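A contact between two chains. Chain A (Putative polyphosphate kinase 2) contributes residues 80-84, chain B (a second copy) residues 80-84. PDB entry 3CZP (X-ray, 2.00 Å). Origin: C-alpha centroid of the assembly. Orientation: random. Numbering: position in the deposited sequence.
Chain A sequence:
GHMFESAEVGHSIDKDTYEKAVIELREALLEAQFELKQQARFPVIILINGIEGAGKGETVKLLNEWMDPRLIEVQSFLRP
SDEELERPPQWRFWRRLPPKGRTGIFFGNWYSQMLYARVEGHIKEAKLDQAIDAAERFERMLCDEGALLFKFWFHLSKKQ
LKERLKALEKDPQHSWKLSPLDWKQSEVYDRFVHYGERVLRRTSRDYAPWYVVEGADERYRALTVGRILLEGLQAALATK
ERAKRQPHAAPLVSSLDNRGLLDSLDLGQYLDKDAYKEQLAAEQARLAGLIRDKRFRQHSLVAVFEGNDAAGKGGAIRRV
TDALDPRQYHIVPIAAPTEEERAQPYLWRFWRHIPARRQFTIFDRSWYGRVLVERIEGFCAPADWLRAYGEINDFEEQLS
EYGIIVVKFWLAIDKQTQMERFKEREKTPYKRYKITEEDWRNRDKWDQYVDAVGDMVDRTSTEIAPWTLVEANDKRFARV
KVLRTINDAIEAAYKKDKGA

Chain A (80-84) PSDEE
Chain B 80-84: PSDEE

The first turn of a helix leaves backbone N–H groups without intrahelical partners, and acidic side chains from a neighbouring chain can supply the missing acceptors. The contact between two copies of a putative polyphosphate kinase 2 is a compact example, because the same stretch, Pro-Ser-Asp-Glu-Glu, meets itself at two helix starts.

Each stretch begins extended, with phi/psi near -71/147 at A:Pro80 and -72/146 at B:Pro80, then -83/176 at A:Ser81 and -79/168 at B:Ser81. From residue 82 both chains are helical, with phi between -57 and -73 and psi between -34 and -48, and both helices continue beyond the stretch. The nearest alpha carbons are A:Asp82 CA and B:Ser81 CA, 6.2 Å apart; the stretches converge at their middles, A:Asp82 CA to B:Asp82 CA being 6.2 Å, and diverge at both ends, with A:Pro80 CA to B:Pro80 CA 15.7 Å and A:Glu84 CA to B:Glu84 CA 13.0 Å. The prolines, both C-gamma endo, direct their CA-to-CB bonds away from the partner, whereas both serines and both Glu83 residues point theirs toward it. Together the stretches bury 307 Å².

Each serine is an N-cap in the p rotamer (chi1 71° in A, 65° in B). B:Ser81 OG accepts from B:Glu84 N at 3.2 Å; in chain A the equivalent bond, A:Glu84 N to A:Ser81 OG, is weak at 3.3 Å, and A:Glu83 N adds another weak bond to A:Ser81 OG, also at 3.3 Å. The return arm of the capping box is alike in both copies: A:Ser81 N donates to A:Glu84 OE1 at 3.1 Å, and B:Ser81 N to B:Glu84 OE1 at 3.1 Å. Both Glu84 side chains have chi1 m and chi2 t, and stay out of direct contact with the other stretch.

While accepting within its own chain, each serine hydroxyl donates across the interface. A:Ser81 OG reaches B:Glu83 OE2 at 2.6 Å, and B:Ser81 OG reaches A:Glu83 OE2 at a very short 2.4 Å. The glutamates make these reciprocal bonds with different conformations: A:Glu83 is folded (chi1 -89°, chi2 73°, chi3 1°), B:Glu83 more extended (chi1 -92°, chi2 170°, chi3 32°). Both acceptor oxygens, and B:Glu83 OE1, also have hydrogen bonds elsewhere in the structure, as do A:Glu84 OE2 and B:Glu84 OE2.

The aspartates exchange amide-to-carboxylate bonds. A:Asp82 N donates to B:Asp82 OD1 at 2.9 Å (162°); A:Asp82 N also makes a weak hydrogen bond to B:Asp82 OD2 at 3.5 Å (143°); B:Asp82 N donates to A:Asp82 OD2 at 2.9 Å (158°). Thus each carboxylate serves the opposing first-turn amide. Their rotamers differ, m for A:Asp82 (chi1 -69°, chi2 -20°) and p for B:Asp82 (chi1 61°, chi2 -25°), so the exchange is reciprocal without being exactly symmetric.

This arrangement crowds acceptors. A:Asp82 OD2 lies 3.3 Å from B:Asp82 OD1, and A:Glu83 OE1 lies 3.5 Å from B:Glu83 OE1 and 3.6 Å from B:Asp82 OD1. None of these like-charged pairs is a hydrogen bond; five hydrogen bonds, one of them weak, cross the contact alongside these close acceptors.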

ATOM      1  N   PRO A  80     -13.609  10.338   2.568  1.00 30.39           N
ATOM      2  CA  PRO A  80     -12.733   9.350   3.140  1.00 28.64           C
ATOM      3  C   PRO A  80     -13.363   7.971   3.131  1.00 27.41           C
ATOM      4  O   PRO A  80     -14.584   7.855   3.282  1.00 26.02           O
ATOM      5  CB  PRO A  80     -12.553   9.831   4.567  1.00 28.69           C
ATOM      6  CG  PRO A  80     -13.641  10.697   4.835  1.00 29.48           C
ATOM      7  CD  PRO A  80     -14.223  11.199   3.587  1.00 29.63           C
ATOM      8  N   SER A  81     -12.522   6.962   2.969  1.00 25.81           N
ATOM      9  CA  SER A  81     -12.934   5.583   3.022  1.00 26.05           C
ATOM     10  C   SER A  81     -12.984   5.166   4.504  1.00 26.04           C
ATOM     11  O   SER A  81     -12.615   5.948   5.383  1.00 25.05           O
ATOM     12  CB  SER A  81     -11.892   4.756   2.287  1.00 25.47           C
ATOM     13  OG  SER A  81     -10.698   4.696   3.041  1.00 23.57           O
ATOM     14  N   ASP A  82     -13.433   3.942   4.766  1.00 27.11           N
ATOM     15  CA  ASP A  82     -13.437   3.375   6.099  1.00 27.53           C
ATOM     16  C   ASP A  82     -12.024   3.391   6.644  1.00 27.45           C
ATOM     17  O   ASP A  82     -11.838   3.715   7.798  1.00 28.29           O
ATOM     18  CB  ASP A  82     -13.895   1.902   6.096  1.00 28.18           C
ATOM     19  CG  ASP A  82     -15.343   1.717   5.761  1.00 30.11           C
ATOM     20  OD1 ASP A  82     -16.134   2.674   5.877  1.00 35.76           O
ATOM     21  OD2 ASP A  82     -15.703   0.579   5.377  1.00 33.70           O
ATOM     22  N   GLU A  83     -11.042   3.011   5.819  1.00 27.34           N
ATOM     23  CA  GLU A  83      -9.649   2.803   6.257  1.00 27.85           C
ATOM     24  C   GLU A  83      -9.100   4.111   6.778  1.00 27.27           C
ATOM     25  O   GLU A  83      -8.404   4.166   7.772  1.00 28.58           O
ATOM     26  CB  GLU A  83      -8.752   2.341   5.080  1.00 28.98           C
ATOM     27  CG  GLU A  83      -8.608   0.794   4.750  1.00 31.09           C
ATOM     28  CD  GLU A  83      -9.822   0.157   4.094  1.00 31.80           C
ATOM     29  OE1 GLU A  83     -10.822   0.862   3.849  1.00 33.63           O
ATOM     30  OE2 GLU A  83      -9.797  -1.072   3.857  1.00 28.25           O
ATOM     31  N   GLU A  84      -9.453   5.172   6.078  1.00 26.76           N
ATOM     32  CA  GLU A  84      -9.006   6.530   6.368  1.00 25.55           C
ATOM     33  C   GLU A  84      -9.664   7.144   7.608  1.00 24.74           C
ATOM     34  O   GLU A  84      -9.007   7.829   8.374  1.00 24.10           O
ATOM     35  CB  GLU A  84      -9.268   7.416   5.164  1.00 24.03           C
ATOM     36  CG  GLU A  84      -8.325   7.008   4.046  1.00 26.70           C
ATOM     37  CD  GLU A  84      -8.587   7.637   2.723  1.00 26.63           C
ATOM     38  OE1 GLU A  84      -9.710   8.190   2.520  1.00 27.37           O
ATOM     39  OE2 GLU A  84      -7.665   7.508   1.873  1.00 27.32           O
TER
ATOM     40  N   PRO B  80     -15.524  -6.962   5.450  1.00 34.84           N
ATOM     41  CA  PRO B  80     -14.782  -6.209   4.439  1.00 33.32           C
ATOM     42  C   PRO B  80     -14.951  -4.687   4.585  1.00 32.41           C
ATOM     43  O   PRO B  80     -16.000  -4.236   4.999  1.00 30.73           O
ATOM     44  CB  PRO B  80     -15.352  -6.748   3.138  1.00 33.39           C
ATOM     45  CG  PRO B  80     -16.746  -7.133   3.504  1.00 34.37           C
ATOM     46  CD  PRO B  80     -16.694  -7.649   4.893  1.00 34.78           C
ATOM     47  N   SER B  81     -13.914  -3.909   4.262  1.00 31.45           N
ATOM     48  CA  SER B  81     -14.044  -2.461   4.253  1.00 30.97           C
ATOM     49  C   SER B  81     -14.737  -2.037   2.955  1.00 29.80           C
ATOM     50  O   SER B  81     -14.891  -2.846   2.041  1.00 29.54           O
ATOM     51  CB  SER B  81     -12.666  -1.811   4.373  1.00 31.22           C
ATOM     52  OG  SER B  81     -11.856  -2.090   3.220  1.00 30.96           O
ATOM     53  N   ASP B  82     -15.171  -0.777   2.865  1.00 28.97           N
ATOM     54  CA  ASP B  82     -15.689  -0.236   1.604  1.00 30.10           C
ATOM     55  C   ASP B  82     -14.663  -0.338   0.482  1.00 28.77           C
ATOM     56  O   ASP B  82     -15.002  -0.565  -0.681  1.00 30.23           O
ATOM     57  CB  ASP B  82     -16.208   1.219   1.747  1.00 30.36           C
ATOM     58  CG  ASP B  82     -15.120   2.261   2.188  1.00 31.32           C
ATOM     59  OD1 ASP B  82     -14.091   1.935   2.832  1.00 31.07           O
ATOM     60  OD2 ASP B  82     -15.390   3.456   1.960  1.00 33.60           O
ATOM     61  N   GLU B  83     -13.396  -0.185   0.832  1.00 26.72           N
ATOM     62  CA  GLU B  83     -12.344  -0.311  -0.140  1.00 26.43           C
ATOM     63  C   GLU B  83     -12.271  -1.674  -0.780  1.00 26.30           C
ATOM     64  O   GLU B  83     -12.083  -1.801  -1.979  1.00 24.34           O
ATOM     65  CB  GLU B  83     -10.991   0.024   0.473  1.00 25.69           C
ATOM     66  CG  GLU B  83     -10.653   1.488   0.298  1.00 26.78           C
ATOM     67  CD  GLU B  83      -9.458   1.933   1.061  1.00 26.55           C
ATOM     68  OE1 GLU B  83      -8.541   1.106   1.241  1.00 29.56           O
ATOM     69  OE2 GLU B  83      -9.425   3.130   1.455  1.00 26.90           O
ATOM     70  N   GLU B  84     -12.313  -2.677   0.064  1.00 26.49           N
ATOM     71  CA  GLU B  84     -12.413  -4.069  -0.346  1.00 27.83           C
ATOM     72  C   GLU B  84     -13.728  -4.429  -1.086  1.00 28.05           C
ATOM     73  O   GLU B  84     -13.721  -5.172  -2.071  1.00 28.24           O
ATOM     74  CB  GLU B  84     -12.235  -4.946   0.881  1.00 27.56           C
ATOM     75  CG  GLU B  84     -10.821  -4.799   1.459  1.00 29.77           C
ATOM     76  CD  GLU B  84     -10.619  -5.552   2.742  1.00 29.39           C
ATOM     77  OE1 GLU B  84     -11.586  -5.745   3.437  1.00 33.47           O
ATOM     78  OE2 GLU B  84      -9.484  -5.911   3.068  1.00 35.76           O
TER